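Local coordinates for catechol 2,3-dioxygenase (PDB 3HPY), which probably opens the ring of catechols such as 4-methylcatechol by iron-dependent extradiol cleavage, inserting dioxygen to give a 2-hydroxy-6-oxohexadienoate, at residues C[8-12]-C[52-57]; C[112-116]-C[157-161]. One frame throughout, in Å; residues are numbered along the deposited sequence.

Contact 1: residues C[8-12]-C[52-57]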
loop_
_atom_site.group_PDB
_atom_site.type_symbol
_atom_site.label_atom_id
_atom_site.label_comp_id
_atom_site.label_asym_id
_atom_site.label_seq_id
_atom_site.Cartn_x
_atom_site.Cartn_y
_atom_site.Cartn_z
ATOM N N ARG C 8 26.748 -7.325 7.333
ATOM C CA ARG C 8 25.422 -7.888 7.118
ATOM C C ARG C 8 25.438 -9.412 7.013
ATOM O O ARG C 8 26.499 -10.030 6.924
ATOM C CB ARG C 8 24.868 -7.319 5.796
ATOM C CG ARG C 8 25.921 -7.270 4.636
ATOM C CD ARG C 8 25.279 -7.485 3.243
ATOM N NE ARG C 8 26.176 -7.709 2.093
ATOM C CZ ARG C 8 27.200 -6.929 1.729
ATOM N NH1 ARG C 8 27.515 -5.848 2.425
ATOM N NH2 ARG C 8 27.882 -7.199 0.621
ATOM N N PRO C 9 24.249 -10.041 7.069
ATOM C CA PRO C 9 24.197 -11.501 6.943
ATOM C C PRO C 9 24.667 -11.755 5.511
ATOM O O PRO C 9 24.174 -11.102 4.583
ATOM C CB PRO C 9 22.717 -11.809 7.101
ATOM C CG PRO C 9 22.244 -10.755 8.048
ATOM C CD PRO C 9 23.002 -9.507 7.648
ATOM N N GLY C 10 25.615 -12.675 5.323
ATOM C CA GLY C 10 26.124 -12.943 3.987
ATOM C C GLY C 10 25.506 -14.139 3.282
ATOM O O GLY C 10 25.260 -14.092 2.079
ATOM N N HIS C 11 25.247 -15.211 4.022
ATOM C CA HIS C 11 24.666 -16.394 3.414
ATOM C C HIS C 11 24.167 -17.420 4.430
ATOM O O HIS C 11 24.617 -17.449 5.579
ATOM C CB HIS C 11 25.699 -17.036 2.471
ATOM C CG HIS C 11 26.968 -17.456 3.149
ATOM N ND1 HIS C 11 28.195 -17.420 2.519
ATOM C CD2 HIS C 11 27.199 -17.954 4.387
ATOM C CE1 HIS C 11 29.124 -17.876 3.342
ATOM N NE2 HIS C 11 28.545 -18.207 4.481
ATOM N N ALA C 12 23.224 -18.252 4.003
ATOM C CA ALA C 12 22.688 -19.298 4.864
ATOM C C ALA C 12 22.788 -20.641 4.143
ATOM O O ALA C 12 22.194 -20.818 3.082
ATOM C CB ALA C 12 21.235 -19.002 5.210
ATOM N N ASP C 52 26.120 -9.376 -4.385
ATOM C CA ASP C 52 27.044 -10.496 -4.238
ATOM C C ASP C 52 26.521 -11.823 -4.787
ATOM O O ASP C 52 25.312 -12.067 -4.817
ATOM C CB ASP C 52 27.462 -10.628 -2.769
ATOM C CG ASP C 52 28.461 -9.548 -2.349
ATOM O OD1 ASP C 52 28.961 -8.821 -3.242
ATOM O OD2 ASP C 52 28.757 -9.433 -1.141
ATOM N N HIS C 53 27.449 -12.674 -5.223
ATOM C CA HIS C 53 27.135 -13.970 -5.829
ATOM C C HIS C 53 26.028 -14.823 -5.213
ATOM O O HIS C 53 25.187 -15.368 -5.935
ATOM C CB HIS C 53 28.409 -14.815 -5.923
ATOM C CG HIS C 53 28.206 -16.149 -6.572
ATOM N ND1 HIS C 53 27.899 -17.289 -5.859
ATOM C CD2 HIS C 53 28.291 -16.530 -7.869
ATOM C CE1 HIS C 53 27.811 -18.314 -6.686
ATOM N NE2 HIS C 53 28.046 -17.880 -7.913
ATOM N N SER C 54 26.023 -14.942 -3.894
ATOM C CA SER C 54 25.031 -15.773 -3.228
ATOM C C SER C 54 24.750 -15.330 -1.801
ATOM O O SER C 54 25.574 -14.661 -1.180
ATOM C CB SER C 54 25.538 -17.212 -3.178
ATOM O OG SER C 54 26.658 -17.291 -2.303
ATOM N N CYS C 55 23.584 -15.734 -1.294
ATOM C CA CYS C 55 23.143 -15.447 0.072
ATOM C C CYS C 55 22.375 -16.673 0.609
ATOM O O CYS C 55 22.108 -16.789 1.803
ATOM C CB CYS C 55 22.223 -14.228 0.101
ATOM S SG CYS C 55 20.530 -14.564 -0.469
ATOM N N TYR C 56 22.029 -17.589 -0.289
ATOM C CA TYR C 56 21.300 -18.793 0.100
ATOM C C TYR C 56 21.777 -19.977 -0.735
ATOM O O TYR C 56 21.776 -19.923 -1.974
ATOM C CB TYR C 56 19.797 -18.602 -0.113
ATOM C CG TYR C 56 18.939 -19.489 0.762
ATOM C CD1 TYR C 56 18.685 -19.154 2.092
ATOM C CD2 TYR C 56 18.359 -20.658 0.256
ATOM C CE1 TYR C 56 17.868 -19.951 2.897
ATOM C CE2 TYR C 56 17.539 -21.464 1.055
ATOM C CZ TYR C 56 17.297 -21.099 2.372
ATOM O OH TYR C 56 16.457 -21.863 3.153
ATOM N N ILE C 57 22.181 -21.046 -0.056
ATOM C CA ILE C 57 22.670 -22.236 -0.739
ATOM C C ILE C 57 22.049 -23.500 -0.150
ATOM O O ILE C 57 22.060 -23.701 1.065
ATOM C CB ILE C 57 24.217 -22.361 -0.646
ATOM C CG1 ILE C 57 24.895 -21.018 -0.939
ATOM C CG2 ILE C 57 24.707 -23.344 -1.688
ATOM C CD1 ILE C 57 25.219 -20.200 0.289
#
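A12 is held to the 52-57 segment through both its backbone polar groups. Its N donates to C55 O at 2.9 Å, while I57 N returns a nearly straight bond to A12 O at 3.1 Å (174° at the hydrogen). C55 O also receives the CA-H of H11, with CA only 3.0 Å away, and C55 CA in turn points its hydrogen at G10 O, 3.2 Å off. On one face of the sheet A12 CB touches the CD1 corner of the Y56 ring at 4.0 Å. Y56 CG stands anti to the backbone N (chi1 -155°), which lays one ring face by A12 O. The I57 CD1 methyl meets H11 CB at 3.9 Å. At the other end R8 NH2 makes a salt bridge to D52 OD2 at 3.0 Å, reaching the oxygen from above the carboxylate plane. Farther out, the Y56 hydroxyl is hydrogen-bonded to that of Y26, and the H11 imidazole extends to a hydrogen bond with K124 and packs against the Y121 ring. The charge pair has further partners: K72 makes a second salt bridge to D52, and D278 and Y276 of a second subunit bind the guanidinium by salt bridge and cation-pi contact, which ties the pair to the tetramer interface. G10 and H11 face G70 while C55 and Y56 face F45, two classic beta bulges. Parallel pairing of strands 9-16 and 56-60 between antiparallel neighbours is characteristic of the vicinal oxygen chelate (VOC) fold.

Contact 2: residues C[112-116]-C[157-161]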
loop_
_atom_site.group_PDB
_atom_site.type_symbol
_atom_site.label_atom_id
_atom_site.label_comp_id
_atom_site.label_asym_id
_atom_site.label_seq_id
_atom_site.Cartn_x
_atom_site.Cartn_y
_atom_site.Cartn_z
ATOM N N LEU C 112 29.009 -21.638 18.262
ATOM C CA LEU C 112 28.491 -20.892 19.399
ATOM C C LEU C 112 28.006 -21.862 20.469
ATOM O O LEU C 112 27.828 -23.056 20.208
ATOM C CB LEU C 112 27.320 -19.994 18.969
ATOM C CG LEU C 112 27.574 -18.689 18.202
ATOM C CD1 LEU C 112 26.229 -18.091 17.803
ATOM C CD2 LEU C 112 28.358 -17.701 19.061
ATOM N N PRO C 113 27.784 -21.356 21.690
ATOM C CA PRO C 113 27.309 -22.166 22.816
ATOM C C PRO C 113 25.962 -22.802 22.487
ATOM O O PRO C 113 25.607 -23.858 23.024
ATOM C CB PRO C 113 27.188 -21.148 23.941
ATOM C CG PRO C 113 28.262 -20.175 23.624
ATOM C CD PRO C 113 28.119 -19.992 22.137
ATOM N N SER C 114 25.220 -22.142 21.600
ATOM C CA SER C 114 23.904 -22.604 21.178
ATOM C C SER C 114 24.003 -23.747 20.175
ATOM O O SER C 114 22.987 -24.290 19.733
ATOM C CB SER C 114 23.121 -21.441 20.562
ATOM O OG SER C 114 23.822 -20.879 19.460
ATOM N N GLY C 115 25.231 -24.097 19.803
ATOM C CA GLY C 115 25.439 -25.189 18.871
ATOM C C GLY C 115 25.495 -24.816 17.402
ATOM O O GLY C 115 25.895 -25.642 16.581
ATOM N N HIS C 116 25.113 -23.583 17.065
ATOM C CA HIS C 116 25.110 -23.137 15.670
ATOM C C HIS C 116 26.469 -22.691 15.169
ATOM O O HIS C 116 27.210 -22.017 15.882
ATOM C CB HIS C 116 24.126 -21.985 15.473
ATOM C CG HIS C 116 22.794 -22.224 16.098
ATOM N ND1 HIS C 116 22.539 -21.955 17.424
ATOM C CD2 HIS C 116 21.661 -22.773 15.600
ATOM C CE1 HIS C 116 21.308 -22.329 17.717
ATOM N NE2 HIS C 116 20.753 -22.830 16.628
ATOM N N LEU C 157 17.753 -18.355 15.257
ATOM C CA LEU C 157 18.251 -19.644 15.709
ATOM C C LEU C 157 17.733 -20.010 17.085
ATOM O O LEU C 157 17.464 -19.142 17.918
ATOM C CB LEU C 157 19.781 -19.651 15.756
ATOM C CG LEU C 157 20.562 -19.302 14.491
ATOM C CD1 LEU C 157 19.823 -19.795 13.249
ATOM C CD2 LEU C 157 20.770 -17.809 14.452
ATOM N N TYR C 158 17.607 -21.314 17.306
ATOM C CA TYR C 158 17.155 -21.863 18.575
ATOM C C TYR C 158 18.255 -22.740 19.141
ATOM O O TYR C 158 18.693 -23.687 18.499
ATOM C CB TYR C 158 15.901 -22.706 18.382
ATOM C CG TYR C 158 14.622 -21.963 18.636
ATOM C CD1 TYR C 158 14.287 -20.836 17.888
ATOM C CD2 TYR C 158 13.725 -22.401 19.610
ATOM C CE1 TYR C 158 13.084 -20.165 18.100
ATOM C CE2 TYR C 158 12.520 -21.734 19.832
ATOM C CZ TYR C 158 12.206 -20.617 19.072
ATOM O OH TYR C 158 11.016 -19.958 19.266
ATOM N N GLY C 159 18.700 -22.417 20.343
ATOM C CA GLY C 159 19.747 -23.196 20.966
ATOM C C GLY C 159 19.903 -22.752 22.401
ATOM O O GLY C 159 19.381 -21.701 22.776
ATOM N N PRO C 160 20.604 -23.536 23.231
ATOM C CA PRO C 160 20.834 -23.224 24.647
ATOM C C PRO C 160 21.862 -22.112 24.890
ATOM O O PRO C 160 22.620 -21.744 23.986
ATOM C CB PRO C 160 21.294 -24.564 25.220
ATOM C CG PRO C 160 22.023 -25.188 24.053
ATOM C CD PRO C 160 21.089 -24.888 22.899
ATOM N N ASN C 161 21.868 -21.589 26.117
ATOM C CA ASN C 161 22.792 -20.539 26.545
ATOM C C ASN C 161 22.762 -19.306 25.646
ATOM O O ASN C 161 23.744 -19.002 24.972
ATOM C CB ASN C 161 24.220 -21.093 26.598
ATOM C CG ASN C 161 24.283 -22.476 27.215
ATOM O OD1 ASN C 161 23.856 -22.682 28.354
ATOM N ND2 ASN C 161 24.809 -23.436 26.464
#
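The H116 imidazole packs against the end of strand 151-159, with L157 CB over one ring face, 3.6 Å from the centroid and 16° off the normal, a CH-pi contact. The ring edge is turned to the backbone beyond L157: Y158 O lies 2.9 Å from NE2, and K213 O accepts a hydrogen bond from the same nitrogen. At the other ring nitrogen, ND1 shares a 2.6 Å hydrogen bond with S114 OG. With the S114 hydroxyl between its own N and carbonyl carbon (chi1 58°), this bond helps fix the rotation of the imidazole. G159 passes close by, its N at the imidazole edge and its CA against S114 O. S114 CA makes a bent CA-H...O contact with P160 O at 3.2 Å. Packing thins toward N161, where P113 CB meets N161 CB at 4.0 Å, beside exposed N161. This residue stands at the N-cap position of helix 162-171, though its side chain makes no capping bond; E164 and V165 of that helix touch P113 and S114. The type I beta turn L112-G115 is the tip of the hairpin 107-111/117-121, docked on a strand-to-helix junction: an interface between the N-terminal and C-terminal halves of a two-domain extradiol dioxygenase.

In the fold
The two contacts follow one another along the sequence, 8-57 and then 112-161; their centres are 21 Å apart and their nearest atoms about 8 Å. Both draw on the N-terminal eight-stranded sheet: contact 1 pairs two of its inner strands, 9-16 and 56-60, whereas contact 2 uses the loop between strands 107-111 and 117-121. Only contact 2 crosses to the second sheet, on strand 151-159, which also carries the iron ligand H154. Contact 1 nevertheless faces that sheet, since A12 and Y56 touch C217 beside the iron ligand H216. One contact thus lies within the N-terminal domain and the other joins it to the iron-bearing domain, with neither supplying a ligand to the metal.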